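Local coordinates for nitronate monooxygenase family protein (Pseudomonas aeruginosa, PDB 4QIT) that catalyses the FMN-dependent oxidative denitrification of alkyl nitronates with molecular oxygen, propionate 3-nitronate being its best substrate, at residues Asp9-Leu14 against Pro218-Gly223; Gln19-Ala24 against Glu346-Leu351; Gly223-Met226 against Gly230-Ala233; Arg232-Leu235 against Ala241-Met244. The protein carries 1 engineered substitution. All coordinates share one frame; numbering follows the deposited sequence.

Overall arrangement
From the N terminus, helix 8-14 leads into strand 21-23, and both are packed by segments far along the chain. Interaction 1 closes the first long loop, about 200 residues, between helix 8-14 and strand 219-222. Interaction 2 closes a longer one by bringing helix 344-355 onto strand 21-23; the two loops cross because their segments alternate. Interactions 3 and 4 are short-range and nest inside the loop of interaction 2. Interaction 3 begins at G223, where interaction 1 ends, and shares R232 and A233 with interaction 4, which carries helix 228-236 onto strand 241-244. That strand lies between 21-23 and 219-222, so all four contacts meet around one sector of the TIM barrel that holds FMN.

Interaction 1 (Asp9-Leu14 against Pro218-Gly223); sequences DRFTRL and PVVAAG. With FMN (flavin mononucleotide), chain C.
The ring of F11 meets P218 at an edge: P218 CB lies close to the ring plane, 4.3 Å from F11 CD1. One face of the same ring is covered by the methyl of A241. V220 makes the tighter contact across the two segments, its CG2 methyl coming within 3.7 Å of F11 CE1 and nearly as close to F11 CZ. The two side chains cross at about a right angle, with a single methyl at the far end of the ring, oblique to its plane. F11 can extend that far from the helix because its CG is anti to the backbone N (chi1 -176°), which throws the ring forward from segment 9-14. The contact is wholly apolar: no hydrogen bond joins the segments, and F11 has the largest share of the 136 Å² buried between them. In the TIM barrel this places helix 8-14 across the N-terminal end of the strands, P218 being the residue just before strand 219-222. V220 also touches V180 and Q243 of the two flanking strands, and I22 CD1 lies 4.1 Å from F11 CZ, so the ring bears on several strands at once. The phosphate end of FMN lies beyond the other end of strand 219-222, where G223 CA approaches FMN O5' at 3.6 Å. At the end of the helix, the backbone O of L14 accepts a hydrogen bond from R157 NE.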
# COMPACT_ATOMS: atom_id res chain seq x y z
N ASP A 9 1.23 -19.74 -18.49
CA ASP A 9 0.89 -21.00 -19.16
C ASP A 9 0.42 -22.03 -18.15
O ASP A 9 -0.57 -22.72 -18.36
CB ASP A 9 2.10 -21.55 -19.94
CG ASP A 9 2.30 -20.86 -21.28
OD1 ASP A 9 1.38 -20.14 -21.73
OD2 ASP A 9 3.36 -21.07 -21.90
N ARG A 10 1.13 -22.12 -17.03
CA ARG A 10 0.76 -23.07 -15.98
C ARG A 10 -0.62 -22.78 -15.42
O ARG A 10 -1.43 -23.69 -15.24
CB ARG A 10 1.78 -23.03 -14.85
CG ARG A 10 3.18 -23.49 -15.23
CD ARG A 10 4.05 -23.46 -13.99
NE ARG A 10 5.47 -23.61 -14.29
CZ ARG A 10 6.41 -23.54 -13.36
NH1 ARG A 10 6.08 -23.33 -12.08
NH2 ARG A 10 7.69 -23.68 -13.69
N PHE A 11 -0.88 -21.51 -15.14
CA PHE A 11 -2.14 -21.15 -14.50
C PHE A 11 -3.34 -21.30 -15.43
O PHE A 11 -4.38 -21.80 -15.02
CB PHE A 11 -2.07 -19.73 -13.97
CG PHE A 11 -3.30 -19.32 -13.21
CD1 PHE A 11 -3.39 -19.56 -11.85
CD2 PHE A 11 -4.37 -18.70 -13.85
CE1 PHE A 11 -4.53 -19.19 -11.14
CE2 PHE A 11 -5.50 -18.33 -13.14
CZ PHE A 11 -5.58 -18.57 -11.78
N THR A 12 -3.19 -20.81 -16.65
CA THR A 12 -4.26 -20.92 -17.62
C THR A 12 -4.60 -22.39 -17.88
O THR A 12 -5.76 -22.73 -18.03
CB THR A 12 -3.93 -20.18 -18.93
OG1 THR A 12 -5.01 -20.31 -19.85
CG2 THR A 12 -2.70 -20.73 -19.58
N ARG A 13 -3.58 -23.25 -17.92
CA ARG A 13 -3.83 -24.67 -18.11
C ARG A 13 -4.53 -25.27 -16.89
O ARG A 13 -5.42 -26.12 -17.03
CB ARG A 13 -2.51 -25.41 -18.38
CG ARG A 13 -2.69 -26.84 -18.92
CD ARG A 13 -3.19 -26.82 -20.36
NE ARG A 13 -2.78 -28.01 -21.12
CZ ARG A 13 -3.58 -29.03 -21.42
NH1 ARG A 13 -4.85 -29.03 -21.02
NH2 ARG A 13 -3.12 -30.05 -22.12
N LEU A 14 -4.15 -24.82 -15.70
CA LEU A 14 -4.74 -25.32 -14.46
C LEU A 14 -6.22 -25.00 -14.41
O LEU A 14 -7.04 -25.84 -14.03
CB LEU A 14 -4.05 -24.70 -13.26
CG LEU A 14 -4.60 -25.08 -11.89
CD1 LEU A 14 -4.27 -26.53 -11.59
CD2 LEU A 14 -4.03 -24.16 -10.81
N PRO A 218 0.89 -21.02 -7.02
CA PRO A 218 0.70 -19.95 -8.00
C PRO A 218 0.07 -18.75 -7.31
O PRO A 218 -0.83 -18.91 -6.48
CB PRO A 218 -0.29 -20.57 -8.99
CG PRO A 218 -0.11 -22.05 -8.84
CD PRO A 218 0.20 -22.26 -7.40
N VAL A 219 0.56 -17.56 -7.65
CA VAL A 219 0.11 -16.33 -7.02
C VAL A 219 -0.72 -15.51 -8.00
O VAL A 219 -0.25 -15.19 -9.09
CB VAL A 219 1.32 -15.48 -6.56
CG1 VAL A 219 0.84 -14.16 -5.93
CG2 VAL A 219 2.16 -16.25 -5.57
N VAL A 220 -1.95 -15.19 -7.61
CA VAL A 220 -2.81 -14.33 -8.41
C VAL A 220 -2.74 -12.93 -7.80
O VAL A 220 -3.14 -12.76 -6.65
CB VAL A 220 -4.28 -14.81 -8.41
CG1 VAL A 220 -5.15 -13.91 -9.28
CG2 VAL A 220 -4.37 -16.26 -8.90
N ALA A 221 -2.21 -11.96 -8.55
CA ALA A 221 -2.04 -10.59 -8.03
C ALA A 221 -3.37 -9.84 -8.04
O ALA A 221 -4.04 -9.78 -9.07
CB ALA A 221 -1.03 -9.83 -8.88
N ALA A 222 -3.74 -9.24 -6.90
CA ALA A 222 -5.00 -8.50 -6.80
C ALA A 222 -4.78 -7.19 -6.09
O ALA A 222 -4.29 -7.15 -4.95
CB ALA A 222 -6.05 -9.32 -6.07
N GLY A 223 -5.14 -6.09 -6.74
CA GLY A 223 -5.09 -4.79 -6.09
C GLY A 223 -4.37 -3.74 -6.90
O GLY A 223 -3.14 -3.72 -7.00
N1 FMN C . -13.62 -10.08 -2.91
C2 FMN C . -14.30 -11.20 -2.45
O2 FMN C . -13.66 -12.17 -2.07
N3 FMN C . -15.67 -11.25 -2.43
C4 FMN C . -16.39 -10.15 -2.85
O4 FMN C . -17.61 -10.14 -2.83
C4A FMN C . -15.72 -9.03 -3.30
N5 FMN C . -16.45 -7.95 -3.71
C5A FMN C . -15.83 -6.82 -4.18
C6 FMN C . -16.63 -5.76 -4.60
C7 FMN C . -16.05 -4.61 -5.10
C7M FMN C . -16.97 -3.51 -5.55
C8 FMN C . -14.66 -4.50 -5.16
C8M FMN C . -14.02 -3.25 -5.68
C9 FMN C . -13.87 -5.57 -4.73
C9A FMN C . -14.45 -6.75 -4.24
N10 FMN C . -13.69 -7.84 -3.82
C10 FMN C . -14.33 -8.98 -3.34
C1' FMN C . -12.18 -7.77 -3.84
C2' FMN C . -11.57 -8.34 -5.11
O2' FMN C . -11.63 -9.74 -5.06
C3' FMN C . -10.11 -7.94 -5.26
O3' FMN C . -9.40 -8.12 -4.05
C4' FMN C . -10.08 -6.47 -5.60
O4' FMN C . -11.17 -6.15 -6.45
C5' FMN C . -8.78 -6.18 -6.35
O5' FMN C . -8.64 -4.79 -6.27
P FMN C . -8.94 -3.85 -7.52
O1P FMN C . -8.83 -4.66 -8.79
O2P FMN C . -7.97 -2.72 -7.45
O3P FMN C . -10.35 -3.40 -7.33

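Interaction 2 (Gln19-Ala24 against Glu346-Leu351); sequences QPIIQA and ELLRTL. With FMN (flavin mononucleotide), chain C.
I21 presses its aliphatic side chain into the angle between L348 and L351, and these three residues account for most of the 172 Å² buried between strand 21-23 and the C-terminal helix. On L348 a single methyl does the work: CD2 sits 3.8 Å from I21 CG2 and is also 4.0 Å from I21 CB, so it touches the isoleucine at its branch point. The two side chains run past each other in opposite directions, each alongside the other. L348 does not leave the helix aimed at the strand; its CG, anti to the backbone N (chi1 -159°), brings the methyl end closer. CD1, at the end of the longer I21 branch, still touches L348 CD2 and also meets L351 CB at 4.0 Å, near the base of that leucine and at a slant. Q19 adds a looser touch at the margin, with CG 4.2 Å from L348 CD1. Nothing polar crosses the interface. Within segment 346-351, E346 O accepts from both T350 N and T350 OG1, the two donors arriving from opposite faces of the carbonyl plane. The helix also borders other elements: L348 touches A41 of helix 32-41, and L351 lies on M244 and F248. While I21 looks outward to the helix, I22 packs on Q243, and A24 CB ends the segment 3.6 Å from FMN O2'. The arrangement is that of a TIM barrel, in which a C-terminal helix packs on the outer side of the first strand, where strand 21-23 meets strand 241-244.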
# COMPACT_ATOMS: atom_id res chain seq x y z
N GLN A 19 -6.72 -16.91 -20.92
CA GLN A 19 -6.04 -15.69 -20.47
C GLN A 19 -5.92 -15.67 -18.95
O GLN A 19 -6.86 -16.03 -18.27
CB GLN A 19 -6.78 -14.43 -20.93
CG GLN A 19 -6.97 -14.34 -22.43
CD GLN A 19 -5.65 -14.30 -23.18
OE1 GLN A 19 -4.61 -13.93 -22.62
NE2 GLN A 19 -5.68 -14.68 -24.45
N PRO A 20 -4.78 -15.20 -18.44
CA PRO A 20 -4.55 -15.25 -16.98
C PRO A 20 -5.15 -14.05 -16.26
O PRO A 20 -4.46 -13.35 -15.51
CB PRO A 20 -3.02 -15.21 -16.88
CG PRO A 20 -2.62 -14.35 -18.05
CD PRO A 20 -3.59 -14.73 -19.16
N ILE A 21 -6.44 -13.82 -16.49
CA ILE A 21 -7.12 -12.64 -15.96
C ILE A 21 -8.43 -13.08 -15.35
O ILE A 21 -9.28 -13.66 -16.03
CB ILE A 21 -7.41 -11.61 -17.08
CG1 ILE A 21 -6.10 -11.19 -17.77
CG2 ILE A 21 -8.13 -10.39 -16.51
CD1 ILE A 21 -6.32 -10.39 -19.04
N ILE A 22 -8.57 -12.84 -14.05
CA ILE A 22 -9.79 -13.15 -13.33
C ILE A 22 -10.54 -11.84 -13.10
O ILE A 22 -9.96 -10.89 -12.56
CB ILE A 22 -9.49 -13.78 -11.95
CG1 ILE A 22 -8.60 -15.01 -12.09
CG2 ILE A 22 -10.79 -14.12 -11.22
CD1 ILE A 22 -8.25 -15.66 -10.75
N GLN A 23 -11.81 -11.77 -13.51
CA GLN A 23 -12.65 -10.65 -13.12
C GLN A 23 -13.13 -10.94 -11.70
O GLN A 23 -13.73 -11.98 -11.46
CB GLN A 23 -13.83 -10.46 -14.09
CG GLN A 23 -15.07 -9.78 -13.48
CD GLN A 23 -16.15 -10.79 -13.12
OE1 GLN A 23 -16.47 -11.68 -13.91
NE2 GLN A 23 -16.70 -10.67 -11.91
N ALA A 24 -12.81 -10.06 -10.76
CA ALA A 24 -13.02 -10.35 -9.35
C ALA A 24 -14.49 -10.57 -8.99
O ALA A 24 -15.36 -9.85 -9.48
CB ALA A 24 -12.44 -9.24 -8.48
N GLU A 346 -15.04 -6.63 -24.52
CA GLU A 346 -14.10 -5.65 -25.08
C GLU A 346 -13.01 -5.29 -24.07
O GLU A 346 -11.84 -5.17 -24.44
CB GLU A 346 -14.81 -4.38 -25.57
CG GLU A 346 -13.83 -3.36 -26.19
CD GLU A 346 -14.50 -2.09 -26.72
OE1 GLU A 346 -15.75 -2.02 -26.80
OE2 GLU A 346 -13.76 -1.14 -27.06
N LEU A 347 -13.37 -5.12 -22.81
CA LEU A 347 -12.35 -4.82 -21.82
C LEU A 347 -11.34 -5.97 -21.70
O LEU A 347 -10.14 -5.73 -21.69
CB LEU A 347 -12.97 -4.46 -20.46
CG LEU A 347 -11.94 -4.22 -19.35
CD1 LEU A 347 -11.00 -3.06 -19.68
CD2 LEU A 347 -12.63 -3.99 -18.01
N LEU A 348 -11.83 -7.20 -21.62
CA LEU A 348 -10.94 -8.36 -21.58
C LEU A 348 -9.99 -8.37 -22.79
O LEU A 348 -8.77 -8.47 -22.63
CB LEU A 348 -11.75 -9.66 -21.46
CG LEU A 348 -11.05 -10.91 -20.92
CD1 LEU A 348 -10.08 -11.51 -21.94
CD2 LEU A 348 -10.31 -10.61 -19.60
N ARG A 349 -10.56 -8.22 -23.98
CA ARG A 349 -9.80 -8.14 -25.23
C ARG A 349 -8.72 -7.06 -25.16
O ARG A 349 -7.56 -7.29 -25.54
CB ARG A 349 -10.79 -7.82 -26.36
CG ARG A 349 -10.46 -8.36 -27.74
CD ARG A 349 -11.64 -8.13 -28.68
NE ARG A 349 -12.85 -8.77 -28.16
CZ ARG A 349 -14.03 -8.18 -28.00
NH1 ARG A 349 -14.23 -6.90 -28.32
NH2 ARG A 349 -15.04 -8.88 -27.51
N THR A 350 -9.11 -5.89 -24.67
CA THR A 350 -8.21 -4.74 -24.58
C THR A 350 -7.05 -5.01 -23.61
O THR A 350 -5.90 -4.68 -23.90
CB THR A 350 -8.98 -3.48 -24.16
OG1 THR A 350 -9.99 -3.18 -25.14
CG2 THR A 350 -8.04 -2.30 -24.03
N LEU A 351 -7.37 -5.60 -22.46
CA LEU A 351 -6.34 -6.00 -21.51
C LEU A 351 -5.34 -6.99 -22.10
O LEU A 351 -4.14 -6.89 -21.84
CB LEU A 351 -6.99 -6.59 -20.26
CG LEU A 351 -7.80 -5.59 -19.42
CD1 LEU A 351 -8.57 -6.36 -18.36
CD2 LEU A 351 -6.90 -4.54 -18.78
N1 FMN C . -13.62 -10.08 -2.91
C2 FMN C . -14.30 -11.20 -2.45
O2 FMN C . -13.66 -12.17 -2.07
N3 FMN C . -15.67 -11.25 -2.43
C4 FMN C . -16.39 -10.15 -2.85
O4 FMN C . -17.61 -10.14 -2.83
C4A FMN C . -15.72 -9.03 -3.30
N5 FMN C . -16.45 -7.95 -3.71
C5A FMN C . -15.83 -6.82 -4.18
C6 FMN C . -16.63 -5.76 -4.60
C7 FMN C . -16.05 -4.61 -5.10
C7M FMN C . -16.97 -3.51 -5.55
C8 FMN C . -14.66 -4.50 -5.16
C8M FMN C . -14.02 -3.25 -5.68
C9 FMN C . -13.87 -5.57 -4.73
C9A FMN C . -14.45 -6.75 -4.24
N10 FMN C . -13.69 -7.84 -3.82
C10 FMN C . -14.33 -8.98 -3.34
C1' FMN C . -12.18 -7.77 -3.84
C2' FMN C . -11.57 -8.34 -5.11
O2' FMN C . -11.63 -9.74 -5.06
C3' FMN C . -10.11 -7.94 -5.26
O3' FMN C . -9.40 -8.12 -4.05
C4' FMN C . -10.08 -6.47 -5.60
O4' FMN C . -11.17 -6.15 -6.45
C5' FMN C . -8.78 -6.18 -6.35
O5' FMN C . -8.64 -4.79 -6.27
P FMN C . -8.94 -3.85 -7.52
O1P FMN C . -8.83 -4.66 -8.79
O2P FMN C . -7.97 -2.72 -7.45
O3P FMN C . -10.35 -3.40 -7.33

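Interaction 3 (Gly223-Met226 against Gly230-Ala233); sequences GGIM and GIRA. With FMN (flavin mononucleotide), chain C.
This is a short-range apolar contact in which I225, in the loop leaving strand 219-222, folds against the first turns of helix 228-236. The evidence lies in one methyl. I225 CG2 is 3.8 Å from both G230 C and I231 N, and so rests on the peptide link between these two residues; it is also 3.9 Å from I231 CG1, its side-chain partner. With chi1 at -63°, CG2 stands anti to the backbone N and CG1 beside it, an orientation that sends the methyl branch to the helix. With no side chain at G230, the methyl lies directly on the helix backbone. No hydrogen bond spans the two segments, although G230 N is bonded to D227 OD1 at the start of the helix. On the other side of I225 the loop serves the cofactor. G224 N donates a nearly straight hydrogen bond to FMN O2P (2.8 Å, 166° at the hydrogen), and the positive phi angles of G223 and G224 let the chain turn around the phosphate. Such a glycine-rich turn after the seventh strand is the familiar phosphate-binding site of FMN-dependent TIM barrels, and G245 N and T246 OG1 also hydrogen-bond to FMN. The packing is enclosed by strand 241-244, where V242 and M244 touch I225 and V242 touches I231, and by L205 of the second subunit, which also rests on I225.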
# COMPACT_ATOMS: atom_id res chain seq x y z
N GLY A 223 -5.14 -6.09 -6.74
CA GLY A 223 -5.09 -4.79 -6.09
C GLY A 223 -4.37 -3.74 -6.90
O GLY A 223 -3.14 -3.72 -7.00
N GLY A 224 -5.15 -2.84 -7.49
CA GLY A 224 -4.61 -1.70 -8.20
C GLY A 224 -4.28 -1.92 -9.66
O GLY A 224 -3.79 -1.01 -10.33
N ILE A 225 -4.57 -3.11 -10.17
CA ILE A 225 -4.25 -3.44 -11.56
C ILE A 225 -5.42 -3.05 -12.48
O ILE A 225 -6.54 -3.53 -12.30
CB ILE A 225 -3.91 -4.93 -11.66
CG1 ILE A 225 -2.65 -5.21 -10.83
CG2 ILE A 225 -3.69 -5.33 -13.13
CD1 ILE A 225 -2.39 -6.69 -10.57
N MET A 226 -5.15 -2.18 -13.45
CA MET A 226 -6.21 -1.54 -14.25
C MET A 226 -5.98 -1.64 -15.76
O MET A 226 -6.84 -1.27 -16.55
CB MET A 226 -6.32 -0.06 -13.87
CG MET A 226 -6.64 0.19 -12.39
SD MET A 226 -8.27 -0.44 -11.93
CE MET A 226 -9.28 0.73 -12.83
N GLY A 230 -0.09 -2.91 -15.89
CA GLY A 230 -0.23 -3.47 -14.54
C GLY A 230 -0.13 -4.99 -14.52
O GLY A 230 0.49 -5.58 -13.63
N ILE A 231 -0.74 -5.64 -15.51
CA ILE A 231 -0.64 -7.09 -15.62
C ILE A 231 0.80 -7.53 -15.86
O ILE A 231 1.31 -8.42 -15.19
CB ILE A 231 -1.57 -7.64 -16.72
CG1 ILE A 231 -3.01 -7.16 -16.48
CG2 ILE A 231 -1.50 -9.16 -16.74
CD1 ILE A 231 -4.02 -7.74 -17.47
N ARG A 232 1.47 -6.86 -16.80
CA ARG A 232 2.86 -7.17 -17.10
C ARG A 232 3.74 -6.98 -15.87
O ARG A 232 4.61 -7.81 -15.60
CB ARG A 232 3.36 -6.33 -18.28
CG ARG A 232 2.71 -6.74 -19.60
CD ARG A 232 2.99 -5.73 -20.72
NE ARG A 232 4.41 -5.61 -21.02
CZ ARG A 232 5.05 -6.33 -21.94
NH1 ARG A 232 4.39 -7.23 -22.66
NH2 ARG A 232 6.35 -6.15 -22.14
N ALA A 233 3.47 -5.93 -15.09
CA ALA A 233 4.25 -5.69 -13.88
C ALA A 233 4.05 -6.82 -12.87
O ALA A 233 5.01 -7.31 -12.26
CB ALA A 233 3.90 -4.34 -13.26
N1 FMN C . -13.62 -10.08 -2.91
C2 FMN C . -14.30 -11.20 -2.45
O2 FMN C . -13.66 -12.17 -2.07
N3 FMN C . -15.67 -11.25 -2.43
C4 FMN C . -16.39 -10.15 -2.85
O4 FMN C . -17.61 -10.14 -2.83
C4A FMN C . -15.72 -9.03 -3.30
N5 FMN C . -16.45 -7.95 -3.71
C5A FMN C . -15.83 -6.82 -4.18
C6 FMN C . -16.63 -5.76 -4.60
C7 FMN C . -16.05 -4.61 -5.10
C7M FMN C . -16.97 -3.51 -5.55
C8 FMN C . -14.66 -4.50 -5.16
C8M FMN C . -14.02 -3.25 -5.68
C9 FMN C . -13.87 -5.57 -4.73
C9A FMN C . -14.45 -6.75 -4.24
N10 FMN C . -13.69 -7.84 -3.82
C10 FMN C . -14.33 -8.98 -3.34
C1' FMN C . -12.18 -7.77 -3.84
C2' FMN C . -11.57 -8.34 -5.11
O2' FMN C . -11.63 -9.74 -5.06
C3' FMN C . -10.11 -7.94 -5.26
O3' FMN C . -9.40 -8.12 -4.05
C4' FMN C . -10.08 -6.47 -5.60
O4' FMN C . -11.17 -6.15 -6.45
C5' FMN C . -8.78 -6.18 -6.35
O5' FMN C . -8.64 -4.79 -6.27
P FMN C . -8.94 -3.85 -7.52
O1P FMN C . -8.83 -4.66 -8.79
O2P FMN C . -7.97 -2.72 -7.45
O3P FMN C . -10.35 -3.40 -7.33

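Interaction 4 (Arg232-Leu235 against Ala241-Met244); sequences RAAL and AVQM. With FMN (flavin mononucleotide), chain C.
A234 CB and V242 CG1 form the centre of the contact, methyl to methyl at 3.8 Å. The valine presents this branch because CG1 lies anti to its carbonyl carbon and beside its backbone N (chi1 -59°). At the next residue the touch is looser: L235 CD2 comes no nearer than 4.3 Å, to A241 N, and the A241 methyl points away from the helix. No hydrogen bond links the segments, which bury 109 Å² between them. This is the return half of a beta-alpha-beta crossover of the TIM barrel, in which strand 219-222, helix 228-236 and strand 241-244 follow one another and the helix lies outside the sheet. V242 gives its CG1 branch to the helix, whereas Q243, the next residue, turns inward to the ribityl chain of FMN. Its CG is anti to the backbone N, and the chain stays extended until NE2 donates to FMN O2' at 2.9 Å, with a clearly bent angle of 133° at the hydrogen. M244 CA then passes 3.6 Å from FMN O1P, at the phosphate end. What positions this strand is its neighbours: A221 O accepts from Q243 N on one flank, and V242 O accepts from I22 N on the other. Further out, the helix reaches the second subunit, where R232 NE makes a salt bridge with E236 OE1 of that chain, while R232 NH1 is hydrogen-bonded to L355 O of its own chain.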
# COMPACT_ATOMS: atom_id res chain seq x y z
N ARG A 232 1.47 -6.86 -16.80
CA ARG A 232 2.86 -7.17 -17.10
C ARG A 232 3.74 -6.98 -15.87
O ARG A 232 4.61 -7.81 -15.60
CB ARG A 232 3.36 -6.33 -18.28
CG ARG A 232 2.71 -6.74 -19.60
CD ARG A 232 2.99 -5.73 -20.72
NE ARG A 232 4.41 -5.61 -21.02
CZ ARG A 232 5.05 -6.33 -21.94
NH1 ARG A 232 4.39 -7.23 -22.66
NH2 ARG A 232 6.35 -6.15 -22.14
N ALA A 233 3.47 -5.93 -15.09
CA ALA A 233 4.25 -5.69 -13.88
C ALA A 233 4.05 -6.82 -12.87
O ALA A 233 5.01 -7.31 -12.26
CB ALA A 233 3.90 -4.34 -13.26
N ALA A 234 2.79 -7.23 -12.68
CA ALA A 234 2.47 -8.35 -11.79
C ALA A 234 3.22 -9.62 -12.21
O ALA A 234 3.77 -10.34 -11.37
CB ALA A 234 0.99 -8.61 -11.78
N LEU A 235 3.25 -9.89 -13.51
CA LEU A 235 3.96 -11.05 -14.01
C LEU A 235 5.47 -10.93 -13.78
O LEU A 235 6.13 -11.92 -13.46
CB LEU A 235 3.65 -11.28 -15.49
CG LEU A 235 2.16 -11.47 -15.80
CD1 LEU A 235 1.95 -11.74 -17.28
CD2 LEU A 235 1.55 -12.59 -14.96
N ALA A 241 -1.08 -14.95 -12.51
CA ALA A 241 -2.31 -14.38 -13.05
C ALA A 241 -2.64 -13.10 -12.30
O ALA A 241 -1.95 -12.75 -11.34
CB ALA A 241 -3.47 -15.38 -12.95
N VAL A 242 -3.69 -12.40 -12.73
CA VAL A 242 -4.19 -11.24 -12.01
C VAL A 242 -5.68 -11.37 -11.74
O VAL A 242 -6.40 -12.09 -12.45
CB VAL A 242 -3.92 -9.91 -12.78
CG1 VAL A 242 -2.42 -9.74 -13.01
CG2 VAL A 242 -4.70 -9.86 -14.10
N GLN A 243 -6.13 -10.68 -10.69
CA GLN A 243 -7.55 -10.59 -10.38
C GLN A 243 -7.87 -9.11 -10.28
O GLN A 243 -7.19 -8.37 -9.55
CB GLN A 243 -7.87 -11.31 -9.07
CG GLN A 243 -9.31 -11.15 -8.63
CD GLN A 243 -9.72 -12.22 -7.65
OE1 GLN A 243 -9.55 -13.42 -7.90
NE2 GLN A 243 -10.26 -11.81 -6.51
N MET A 244 -8.90 -8.69 -11.02
CA MET A 244 -9.22 -7.28 -11.21
C MET A 244 -10.69 -7.03 -10.94
O MET A 244 -11.55 -7.64 -11.57
CB MET A 244 -8.88 -6.87 -12.66
CG MET A 244 -7.39 -6.94 -12.97
SD MET A 244 -7.00 -6.80 -14.73
CE MET A 244 -7.49 -5.11 -15.02
N1 FMN C . -13.62 -10.08 -2.91
C2 FMN C . -14.30 -11.20 -2.45
O2 FMN C . -13.66 -12.17 -2.07
N3 FMN C . -15.67 -11.25 -2.43
C4 FMN C . -16.39 -10.15 -2.85
O4 FMN C . -17.61 -10.14 -2.83
C4A FMN C . -15.72 -9.03 -3.30
N5 FMN C . -16.45 -7.95 -3.71
C5A FMN C . -15.83 -6.82 -4.18
C6 FMN C . -16.63 -5.76 -4.60
C7 FMN C . -16.05 -4.61 -5.10
C7M FMN C . -16.97 -3.51 -5.55
C8 FMN C . -14.66 -4.50 -5.16
C8M FMN C . -14.02 -3.25 -5.68
C9 FMN C . -13.87 -5.57 -4.73
C9A FMN C . -14.45 -6.75 -4.24
N10 FMN C . -13.69 -7.84 -3.82
C10 FMN C . -14.33 -8.98 -3.34
C1' FMN C . -12.18 -7.77 -3.84
C2' FMN C . -11.57 -8.34 -5.11
O2' FMN C . -11.63 -9.74 -5.06
C3' FMN C . -10.11 -7.94 -5.26
O3' FMN C . -9.40 -8.12 -4.05
C4' FMN C . -10.08 -6.47 -5.60
O4' FMN C . -11.17 -6.15 -6.45
C5' FMN C . -8.78 -6.18 -6.35
O5' FMN C . -8.64 -4.79 -6.27
P FMN C . -8.94 -3.85 -7.52
O1P FMN C . -8.83 -4.66 -8.79
O2P FMN C . -7.97 -2.72 -7.45
O3P FMN C . -10.35 -3.40 -7.33